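Local atomic coordinates of protein TP_0956 (PDB entry 3U64), a protein that probably serves, as a trimeric tetratricopeptide-repeat lipoprotein of Treponema pallidum, as the T component of a TRAP-type transporter. Residues L48-V51 against L52-E56; G199-W202 against N203-K207; E272-P275 against H276-L280. All blocks are in the same frame, centred on the assembly; numbering follows the deposited sequence.

All three contacts are local, each within one continuous run of chain, but their surroundings differ. Contact 1 lies on helix 41-61, about 20 Å from the chain's centre, where other subunits of the trimer pack against it; its chemistry is helix backbone bonding, aliphatic and valine-tyrosine contacts, and a lysine bridging a glutamate of its own helix and one of a neighbouring subunit. Contact 2, on helix 196-211, is the buried one, about 8 Å from that centre, and combines weak and normal backbone bonds with a threonine hydroxyl and a water. Contact 3 is a surface turn leading into helix 278-293, held by a salt bridge. Contacts 1 and 3 approach within about 6 Å (nearest atoms) without touching.

Contact 1 of 3, residues L48-V51 against L52-E56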
ATOM      1  N   LEU A  48      -5.323  -1.435   4.339  1.00 36.74           N
ATOM      2  CA  LEU A  48      -5.902  -2.684   4.834  1.00 29.27           C
ATOM      3  C   LEU A  48      -4.998  -3.950   4.676  1.00 28.69           C
ATOM      4  O   LEU A  48      -4.961  -4.799   5.567  1.00 34.72           O
ATOM      5  CB  LEU A  48      -7.307  -2.911   4.262  1.00 41.71           C
ATOM      6  CG  LEU A  48      -8.444  -2.253   5.047  1.00 47.34           C
ATOM      7  CD1 LEU A  48      -9.804  -2.663   4.493  1.00 41.75           C
ATOM      8  CD2 LEU A  48      -8.340  -2.612   6.531  1.00 41.67           C
ATOM      9  N   PRO A  49      -4.251  -4.063   3.563  1.00 33.65           N
ATOM     10  CA  PRO A  49      -3.433  -5.279   3.410  1.00 37.97           C
ATOM     11  C   PRO A  49      -2.508  -5.638   4.597  1.00 36.08           C
ATOM     12  O   PRO A  49      -2.565  -6.789   5.047  1.00 36.33           O
ATOM     13  CB  PRO A  49      -2.636  -5.010   2.129  1.00 34.58           C
ATOM     14  CG  PRO A  49      -3.550  -4.098   1.324  1.00 30.60           C
ATOM     15  CD  PRO A  49      -4.168  -3.193   2.371  1.00 36.16           C
ATOM     16  N   LEU A  50      -1.677  -4.725   5.094  1.00 28.34           N
ATOM     17  CA  LEU A  50      -0.802  -5.101   6.215  1.00 31.40           C
ATOM     18  C   LEU A  50      -1.619  -5.436   7.449  1.00 31.79           C
ATOM     19  O   LEU A  50      -1.273  -6.344   8.193  1.00 38.06           O
ATOM     20  CB  LEU A  50       0.246  -4.034   6.532  1.00 30.11           C
ATOM     21  CG  LEU A  50       1.263  -4.342   7.642  1.00 37.44           C
ATOM     22  CD1 LEU A  50       1.949  -5.730   7.502  1.00 35.28           C
ATOM     23  CD2 LEU A  50       2.308  -3.235   7.692  1.00 37.52           C
ATOM     24  N   VAL A  51      -2.716  -4.714   7.655  1.00 33.07           N
ATOM     25  CA  VAL A  51      -3.659  -5.035   8.728  1.00 33.58           C
ATOM     26  C   VAL A  51      -4.162  -6.488   8.641  1.00 33.31           C
ATOM     27  O   VAL A  51      -4.165  -7.227   9.634  1.00 32.82           O
ATOM     28  CB  VAL A  51      -4.850  -4.068   8.690  1.00 35.15           C
ATOM     29  CG1 VAL A  51      -5.892  -4.453   9.715  1.00 32.57           C
ATOM     30  CG2 VAL A  51      -4.352  -2.638   8.933  1.00 34.30           C
ATOM     31  N   LEU A  52      -4.597  -6.894   7.455  1.00 34.24           N
ATOM     32  CA  LEU A  52      -4.991  -8.278   7.249  1.00 32.77           C
ATOM     33  C   LEU A  52      -3.832  -9.191   7.659  1.00 29.63           C
ATOM     34  O   LEU A  52      -4.014 -10.178   8.372  1.00 33.76           O
ATOM     35  CB  LEU A  52      -5.377  -8.514   5.792  1.00 35.50           C
ATOM     36  CG  LEU A  52      -6.839  -8.389   5.340  1.00 45.11           C
ATOM     37  CD1 LEU A  52      -7.531  -7.274   6.046  1.00 57.57           C
ATOM     38  CD2 LEU A  52      -6.903  -8.166   3.836  1.00 46.58           C
ATOM     39  N   LYS A  53      -2.626  -8.839   7.238  1.00 33.18           N
ATOM     40  CA  LYS A  53      -1.473  -9.680   7.506  1.00 25.86           C
ATOM     41  C   LYS A  53      -1.162  -9.773   8.998  1.00 31.82           C
ATOM     42  O   LYS A  53      -0.866 -10.854   9.505  1.00 26.14           O
ATOM     43  CB  LYS A  53      -0.277  -9.214   6.687  1.00 33.32           C
ATOM     44  CG  LYS A  53      -0.423  -9.519   5.193  1.00 32.50           C
ATOM     45  CD  LYS A  53      -0.025 -10.955   4.940  1.00 47.89           C
ATOM     46  CE  LYS A  53      -1.071 -11.699   4.149  1.00 47.87           C
ATOM     47  NZ  LYS A  53      -0.919 -13.180   4.368  1.00 36.98           N
ATOM     48  N   VAL A  54      -1.263  -8.654   9.709  1.00 29.11           N
ATOM     49  CA  VAL A  54      -1.033  -8.667  11.153  1.00 34.37           C
ATOM     50  C   VAL A  54      -2.071  -9.500  11.895  1.00 41.12           C
ATOM     51  O   VAL A  54      -1.723 -10.313  12.756  1.00 42.95           O
ATOM     52  CB  VAL A  54      -0.966  -7.248  11.739  1.00 39.92           C
ATOM     53  CG1 VAL A  54      -1.002  -7.300  13.253  1.00 39.77           C
ATOM     54  CG2 VAL A  54       0.315  -6.546  11.258  1.00 32.50           C
ATOM     55  N   TYR A  55      -3.345  -9.323  11.563  1.00 38.62           N
ATOM     56  CA  TYR A  55      -4.373 -10.121  12.221  1.00 36.46           C
ATOM     57  C   TYR A  55      -4.150 -11.583  11.916  1.00 33.69           C
ATOM     58  O   TYR A  55      -4.297 -12.447  12.777  1.00 36.37           O
ATOM     59  CB  TYR A  55      -5.768  -9.727  11.752  1.00 31.45           C
ATOM     60  CG  TYR A  55      -6.362  -8.583  12.531  1.00 47.89           C
ATOM     61  CD1 TYR A  55      -6.070  -7.260  12.202  1.00 58.68           C
ATOM     62  CD2 TYR A  55      -7.226  -8.818  13.587  1.00 56.52           C
ATOM     63  CE1 TYR A  55      -6.626  -6.200  12.917  1.00 63.66           C
ATOM     64  CE2 TYR A  55      -7.789  -7.765  14.308  1.00 63.23           C
ATOM     65  CZ  TYR A  55      -7.487  -6.462  13.966  1.00 65.23           C
ATOM     66  OH  TYR A  55      -8.049  -5.426  14.683  1.00 74.03           O
ATOM     67  N   GLU A  56      -3.795 -11.855  10.670  1.00 30.08           N
ATOM     68  CA  GLU A  56      -3.589 -13.211  10.250  1.00 33.46           C
ATOM     69  C   GLU A  56      -2.486 -13.830  11.094  1.00 34.67           C
ATOM     70  O   GLU A  56      -2.630 -14.956  11.562  1.00 38.08           O
ATOM     71  CB  GLU A  56      -3.249 -13.258   8.764  1.00 34.75           C
ATOM     72  CG  GLU A  56      -3.519 -14.573   8.092  1.00 36.34           C
ATOM     73  CD  GLU A  56      -3.348 -14.468   6.578  1.00 46.31           C
ATOM     74  OE1 GLU A  56      -2.986 -13.368   6.120  1.00 39.27           O
ATOM     75  OE2 GLU A  56      -3.578 -15.461   5.851  1.00 48.61           O
TER
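Val51 and Tyr55, one helical turn apart, run alongside each other in the same direction, the methyl CG1 of Val51 resting 3.7 Å from CE1 of the Tyr55 ring. Followed outward from its CB, which lies 3.6 Å from the carbonyl oxygen of Val51, the tyrosine keeps close to that same oxygen: CG of Tyr55 is 3.9 Å from Val51 O, and CD1 comes within 3.2 Å of it, the oxygen sitting at the edge of the ring and in its plane. Beyond CD1 the contact passes from the carbonyl to the aliphatic branch, since CE1 meets CG1. That methyl stands anti to the valine's own backbone N (chi1 175°), which places it alongside the ring. Val51 O also accepts the backbone N of Tyr55 in a nearly straight bond, with 175° at the hydrogen.

These residues belong to helix 41-61 of the TRAP transporter T-component, an all-helical protein of the tetratricopeptide-repeat clan, and this turn is also an assembly surface. The helix is kinked at Pro49 and Leu50, whose N atoms make no bond to the preceding turn; within the turn that follows, Leu52 N bonds Leu48 O at 2.8 Å. On another side, Leu50 CD1 and Val54 CG2 meet at 4.2 Å, their side chains set at a slant to each other. Leu50 and Val51 also pack on Leu50 of the third subunit, while Leu52 is turned against Leu75 and Tyr79 of helix 66-89.

Lys53 bends at chi2 and chi3, and its NZ meets Glu56 OE1 at 2.7 Å from above the carboxylate plane. The same ammonium forms a salt bridge with Glu38 of the second subunit and bonds the backbone oxygen of Val34 there. Tyr76 and Tyr116 hydroxyls hold the two oxygens of Glu56 from within the chain.

Contact 2 of 3, residues G199-W202 against N203-K207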
ATOM      1  N   GLY A 199     -30.633  -7.234  11.022  1.00 36.90           N
ATOM      2  CA  GLY A 199     -31.116  -8.152  10.003  1.00 35.44           C
ATOM      3  C   GLY A 199     -30.117  -8.528   8.910  1.00 42.21           C
ATOM      4  O   GLY A 199     -30.520  -8.994   7.848  1.00 38.88           O
ATOM      5  N   ALA A 200     -28.821  -8.350   9.163  1.00 35.53           N
ATOM      6  CA  ALA A 200     -27.798  -8.628   8.144  1.00 29.97           C
ATOM      7  C   ALA A 200     -27.856 -10.044   7.540  1.00 33.78           C
ATOM      8  O   ALA A 200     -27.525 -10.245   6.356  1.00 33.45           O
ATOM      9  CB  ALA A 200     -26.413  -8.368   8.708  1.00 30.79           C
ATOM     10  N   VAL A 201     -28.247 -11.029   8.350  1.00 32.73           N
ATOM     11  CA  VAL A 201     -28.345 -12.407   7.869  1.00 29.49           C
ATOM     12  C   VAL A 201     -29.418 -12.536   6.774  1.00 40.31           C
ATOM     13  O   VAL A 201     -29.204 -13.199   5.764  1.00 36.55           O
ATOM     14  CB  VAL A 201     -28.654 -13.408   8.997  1.00 33.54           C
ATOM     15  CG1 VAL A 201     -28.429 -14.845   8.501  1.00 34.82           C
ATOM     16  CG2 VAL A 201     -27.802 -13.115  10.215  1.00 32.54           C
ATOM     17  N   TRP A 202     -30.565 -11.894   6.991  1.00 31.38           N
ATOM     18  CA  TRP A 202     -31.668 -11.947   6.048  1.00 33.57           C
ATOM     19  C   TRP A 202     -31.275 -11.350   4.729  1.00 36.94           C
ATOM     20  O   TRP A 202     -31.785 -11.753   3.679  1.00 42.58           O
ATOM     21  CB  TRP A 202     -32.871 -11.183   6.588  1.00 31.98           C
ATOM     22  CG  TRP A 202     -33.357 -11.744   7.861  1.00 30.40           C
ATOM     23  CD1 TRP A 202     -33.233 -11.192   9.097  1.00 33.06           C
ATOM     24  CD2 TRP A 202     -34.022 -12.996   8.039  1.00 35.41           C
ATOM     25  NE1 TRP A 202     -33.793 -12.015  10.037  1.00 39.97           N
ATOM     26  CE2 TRP A 202     -34.295 -13.128   9.416  1.00 39.33           C
ATOM     27  CE3 TRP A 202     -34.443 -14.005   7.167  1.00 39.60           C
ATOM     28  CZ2 TRP A 202     -34.968 -14.236   9.948  1.00 40.73           C
ATOM     29  CZ3 TRP A 202     -35.108 -15.109   7.699  1.00 42.67           C
ATOM     30  CH2 TRP A 202     -35.359 -15.212   9.077  1.00 41.37           C
ATOM     31  N   ASN A 203     -30.388 -10.364   4.794  1.00 31.66           N
ATOM     32  CA  ASN A 203     -29.876  -9.718   3.598  1.00 35.58           C
ATOM     33  C   ASN A 203     -29.084 -10.705   2.725  1.00 33.95           C
ATOM     34  O   ASN A 203     -29.337 -10.837   1.526  1.00 33.19           O
ATOM     35  CB  ASN A 203     -29.036  -8.486   3.976  1.00 36.84           C
ATOM     36  CG  ASN A 203     -28.551  -7.718   2.761  1.00 39.19           C
ATOM     37  OD1 ASN A 203     -27.348  -7.546   2.549  1.00 40.08           O
ATOM     38  ND2 ASN A 203     -29.488  -7.281   1.939  1.00 32.34           N
ATOM     39  N   VAL A 204     -28.131 -11.409   3.328  1.00 30.68           N
ATOM     40  CA  VAL A 204     -27.363 -12.400   2.579  1.00 28.61           C
ATOM     41  C   VAL A 204     -28.270 -13.527   2.069  1.00 36.16           C
ATOM     42  O   VAL A 204     -28.103 -13.993   0.951  1.00 35.38           O
ATOM     43  CB  VAL A 204     -26.194 -12.963   3.398  1.00 34.96           C
ATOM     44  CG1 VAL A 204     -25.466 -14.027   2.609  1.00 32.91           C
ATOM     45  CG2 VAL A 204     -25.242 -11.844   3.783  1.00 36.81           C
ATOM     46  N   LEU A 205     -29.255 -13.936   2.867  1.00 34.54           N
ATOM     47  CA  LEU A 205     -30.163 -15.005   2.441  1.00 36.86           C
ATOM     48  C   LEU A 205     -31.029 -14.563   1.263  1.00 38.40           C
ATOM     49  O   LEU A 205     -31.300 -15.349   0.339  1.00 40.58           O
ATOM     50  CB  LEU A 205     -31.036 -15.513   3.604  1.00 31.84           C
ATOM     51  CG  LEU A 205     -30.289 -16.385   4.609  1.00 37.40           C
ATOM     52  CD1 LEU A 205     -31.146 -16.716   5.838  1.00 33.03           C
ATOM     53  CD2 LEU A 205     -29.812 -17.650   3.904  1.00 36.61           C
ATOM     54  N   THR A 206     -31.480 -13.315   1.298  1.00 33.68           N
ATOM     55  CA  THR A 206     -32.301 -12.794   0.199  1.00 38.59           C
ATOM     56  C   THR A 206     -31.508 -12.928  -1.091  1.00 35.80           C
ATOM     57  O   THR A 206     -31.989 -13.475  -2.078  1.00 37.70           O
ATOM     58  CB  THR A 206     -32.674 -11.321   0.405  1.00 30.20           C
ATOM     59  OG1 THR A 206     -33.393 -11.187   1.639  1.00 43.76           O
ATOM     60  CG2 THR A 206     -33.570 -10.820  -0.758  1.00 25.90           C
ATOM     61  N   LYS A 207     -30.269 -12.460  -1.054  1.00 37.61           N
ATOM     62  CA  LYS A 207     -29.405 -12.514  -2.216  1.00 40.63           C
ATOM     63  C   LYS A 207     -29.146 -13.946  -2.658  1.00 43.27           C
ATOM     64  O   LYS A 207     -29.213 -14.241  -3.842  1.00 40.05           O
ATOM     65  CB  LYS A 207     -28.108 -11.752  -1.963  1.00 30.84           C
ATOM     66  CG  LYS A 207     -28.357 -10.269  -1.770  1.00 31.85           C
ATOM     67  CD  LYS A 207     -27.078  -9.417  -1.828  1.00 30.98           C
ATOM     68  CE  LYS A 207     -26.314  -9.480  -0.530  1.00 49.73           C
ATOM     69  NZ  LYS A 207     -25.108  -8.594  -0.580  1.00 59.63           N
TER
HETATM   70  O   HOH W   1     -25.406  -8.461   4.882  1.00 52.37           O
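Gly199, with its positive phi (77°), is an irregular point near the N-terminal end of helix 196-211, and the bonds around it, from Asn203 N to Gly199 O and from Val204 N to Ala200 O, are weak; the first normal one across the contact is Leu205 N to Val201 O at 3.0 Å. At the next carbonyl, Trp202 O accepts two donors of Thr206, the backbone N at 2.9 Å and the hydroxyl OG1 at 2.7 Å, which arrive from opposite faces of the carbonyl plane. The hydroxyl can fold back because OG1 lies beside its own backbone N (chi1 -59°). Leu205 sends CD1 to Val201 CG1 at 4.2 Å, and the same methyl stands obliquely 4.5 Å from Trp202 CE3. The indole is held from outside by the carbonyl oxygen of Pro194, which takes its NE1, and by stacking with His229. Asn203 extends away with CG opposite its backbone N (chi1 -176°); a water gives one hydrogen to its OD1 at 3.2 Å and another to Ala200 O, while ND2 bonds Thr244 OG1. Helices 152-166, 176-192 and 220-233 pack around this turn of the helical-repeat fold. Within this buried turn, Trp202 O thus gains a second donor from the Thr206 hydroxyl, and Ala200 O gains a water.

Contact 3 of 3, residues E272-P275 against H276-L280; sequences ESVP and HNKLL
Glu272 and Lys278 meet across the turn in a salt bridge, with NZ of the lysine 3.1 Å from OE1 of the glutamate. The ammonium approaches on the syn side of OE1, 21° out of the carboxylate plane. The other oxygen is more distant, OE2 standing 3.8 Å from NZ, so the contact is lopsided toward OE1. The lysine's CE also lies against that nearer oxygen, 3.5 Å from OE1. Both chains bend to make the meeting: the glutamate turns at chi2, while the lysine runs extended from CA, with CG opposite its backbone N (chi1 -167°), and bends only at chi3.

At the other end of the lysine sits Val274, whose side chain leaves the backbone toward the following residues. Its CG2 reaches 3.8 Å from CA and 4.0 Å from CB of Lys278, and also comes within 3.5 Å of His276 O, so one methyl fills the inside of the turn beneath the root of the lysine. The ring of His276 has its ND1 4.2 Å from CB of Pro275, and the Asn277 side chain lies over the outer part of one face, with CG 4.1 Å from its plane.

Residues 272-277 belong to the connection from helix 256-268 in the helical array of this tetratricopeptide-repeat-clan protein, and 278-280 open helix 278-293. Around Val274 stand Ile269 and His237, and the latter also touches Pro275. Asn277 occupies the N-cap position without capping the helix through its side chain. Glu37, from the N-terminal part of the chain, instead takes the backbone N of Asn277 on OE2 and that of Lys278 on OE1, a carboxylate at a helix start where it would probably be favoured by the helix dipole. Further along, Leu279 packs on Leu41 and Val44 of helix 41-61.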
ATOM      1  N   GLU A 272     -22.813  11.691   5.755  1.00 45.67           N
ATOM      2  CA  GLU A 272     -22.408  12.523   6.880  1.00 46.96           C
ATOM      3  C   GLU A 272     -23.358  12.406   8.084  1.00 49.94           C
ATOM      4  O   GLU A 272     -22.991  12.780   9.197  1.00 50.77           O
ATOM      5  CB  GLU A 272     -22.271  13.990   6.442  1.00 54.19           C
ATOM      6  CG  GLU A 272     -21.215  14.216   5.370  1.00 63.38           C
ATOM      7  CD  GLU A 272     -19.883  13.564   5.718  1.00 80.50           C
ATOM      8  OE1 GLU A 272     -19.554  13.482   6.922  1.00 84.57           O
ATOM      9  OE2 GLU A 272     -19.167  13.117   4.792  1.00 87.95           O
ATOM     10  N   SER A 273     -24.565  11.889   7.858  1.00 45.43           N
ATOM     11  CA  SER A 273     -25.601  11.812   8.900  1.00 48.32           C
ATOM     12  C   SER A 273     -25.688  10.449   9.579  1.00 46.34           C
ATOM     13  O   SER A 273     -26.332  10.311  10.613  1.00 50.57           O
ATOM     14  CB  SER A 273     -26.974  12.141   8.313  1.00 47.37           C
ATOM     15  OG  SER A 273     -27.093  13.520   8.024  1.00 64.87           O
ATOM     16  N   VAL A 274     -25.064   9.438   8.987  1.00 36.38           N
ATOM     17  CA  VAL A 274     -25.177   8.089   9.522  1.00 40.20           C
ATOM     18  C   VAL A 274     -24.443   7.944  10.852  1.00 42.47           C
ATOM     19  O   VAL A 274     -23.369   8.517  11.055  1.00 49.14           O
ATOM     20  CB  VAL A 274     -24.678   7.030   8.528  1.00 45.11           C
ATOM     21  CG1 VAL A 274     -25.431   7.135   7.221  1.00 41.33           C
ATOM     22  CG2 VAL A 274     -23.173   7.171   8.305  1.00 46.24           C
ATOM     23  N   PRO A 275     -25.024   7.167  11.767  1.00 48.89           N
ATOM     24  CA  PRO A 275     -24.450   6.991  13.107  1.00 51.27           C
ATOM     25  C   PRO A 275     -23.125   6.232  13.068  1.00 49.16           C
ATOM     26  O   PRO A 275     -22.278   6.413  13.931  1.00 54.07           O
ATOM     27  CB  PRO A 275     -25.505   6.160  13.843  1.00 50.63           C
ATOM     28  CG  PRO A 275     -26.711   6.116  12.940  1.00 53.17           C
ATOM     29  CD  PRO A 275     -26.238   6.361  11.559  1.00 47.50           C
ATOM     30  N   HIS A 276     -22.954   5.373  12.072  1.00 45.33           N
ATOM     31  CA  HIS A 276     -21.699   4.656  11.924  1.00 47.46           C
ATOM     32  C   HIS A 276     -21.622   3.983  10.558  1.00 43.19           C
ATOM     33  O   HIS A 276     -22.571   4.058   9.772  1.00 38.20           O
ATOM     34  CB  HIS A 276     -21.504   3.644  13.062  1.00 57.10           C
ATOM     35  CG  HIS A 276     -22.444   2.483  13.005  1.00 57.66           C
ATOM     36  ND1 HIS A 276     -23.746   2.598  12.564  1.00 62.65           N
ATOM     37  CD2 HIS A 276     -22.268   1.177  13.319  1.00 63.28           C
ATOM     38  CE1 HIS A 276     -24.332   1.414  12.609  1.00 67.60           C
ATOM     39  NE2 HIS A 276     -23.458   0.536  13.066  1.00 69.04           N
ATOM     40  N   ASN A 277     -20.484   3.346  10.284  1.00 42.98           N
ATOM     41  CA  ASN A 277     -20.208   2.714   8.989  1.00 34.22           C
ATOM     42  C   ASN A 277     -20.326   3.630   7.777  1.00 36.17           C
ATOM     43  O   ASN A 277     -20.679   3.198   6.676  1.00 37.37           O
ATOM     44  CB  ASN A 277     -21.025   1.428   8.812  1.00 36.20           C
ATOM     45  CG  ASN A 277     -20.491   0.284   9.677  1.00 55.62           C
ATOM     46  OD1 ASN A 277     -19.336   0.306  10.103  1.00 62.87           O
ATOM     47  ND2 ASN A 277     -21.330  -0.713   9.938  1.00 58.91           N
ATOM     48  N   LYS A 278     -19.999   4.899   7.976  1.00 33.92           N
ATOM     49  CA  LYS A 278     -19.929   5.817   6.848  1.00 33.75           C
ATOM     50  C   LYS A 278     -19.198   5.187   5.651  1.00 32.59           C
ATOM     51  O   LYS A 278     -19.632   5.325   4.506  1.00 35.17           O
ATOM     52  CB  LYS A 278     -19.272   7.147   7.250  1.00 32.86           C
ATOM     53  CG  LYS A 278     -19.465   8.237   6.205  1.00 46.78           C
ATOM     54  CD  LYS A 278     -18.433   9.352   6.314  1.00 51.93           C
ATOM     55  CE  LYS A 278     -18.624  10.193   7.545  1.00 62.42           C
ATOM     56  NZ  LYS A 278     -17.539  11.203   7.673  1.00 69.00           N
ATOM     57  N   LEU A 279     -18.105   4.473   5.900  1.00 34.41           N
ATOM     58  CA  LEU A 279     -17.360   3.874   4.792  1.00 28.80           C
ATOM     59  C   LEU A 279     -18.228   2.904   3.969  1.00 34.08           C
ATOM     60  O   LEU A 279     -18.250   2.947   2.744  1.00 31.37           O
ATOM     61  CB  LEU A 279     -16.105   3.166   5.297  1.00 38.24           C
ATOM     62  CG  LEU A 279     -15.303   2.410   4.220  1.00 42.55           C
ATOM     63  CD1 LEU A 279     -14.713   3.343   3.181  1.00 36.27           C
ATOM     64  CD2 LEU A 279     -14.207   1.560   4.838  1.00 47.29           C
ATOM     65  N   LEU A 280     -18.952   2.026   4.642  1.00 34.52           N
ATOM     66  CA  LEU A 280     -19.766   1.055   3.920  1.00 40.09           C
ATOM     67  C   LEU A 280     -20.901   1.735   3.140  1.00 40.69           C
ATOM     68  O   LEU A 280     -21.189   1.360   2.008  1.00 39.73           O
ATOM     69  CB  LEU A 280     -20.302  -0.013   4.878  1.00 45.24           C
ATOM     70  CG  LEU A 280     -19.271  -1.078   5.282  1.00 54.23           C
ATOM     71  CD1 LEU A 280     -18.025  -0.460   5.893  1.00 56.71           C
ATOM     72  CD2 LEU A 280     -19.875  -2.098   6.242  1.00 52.81           C
TER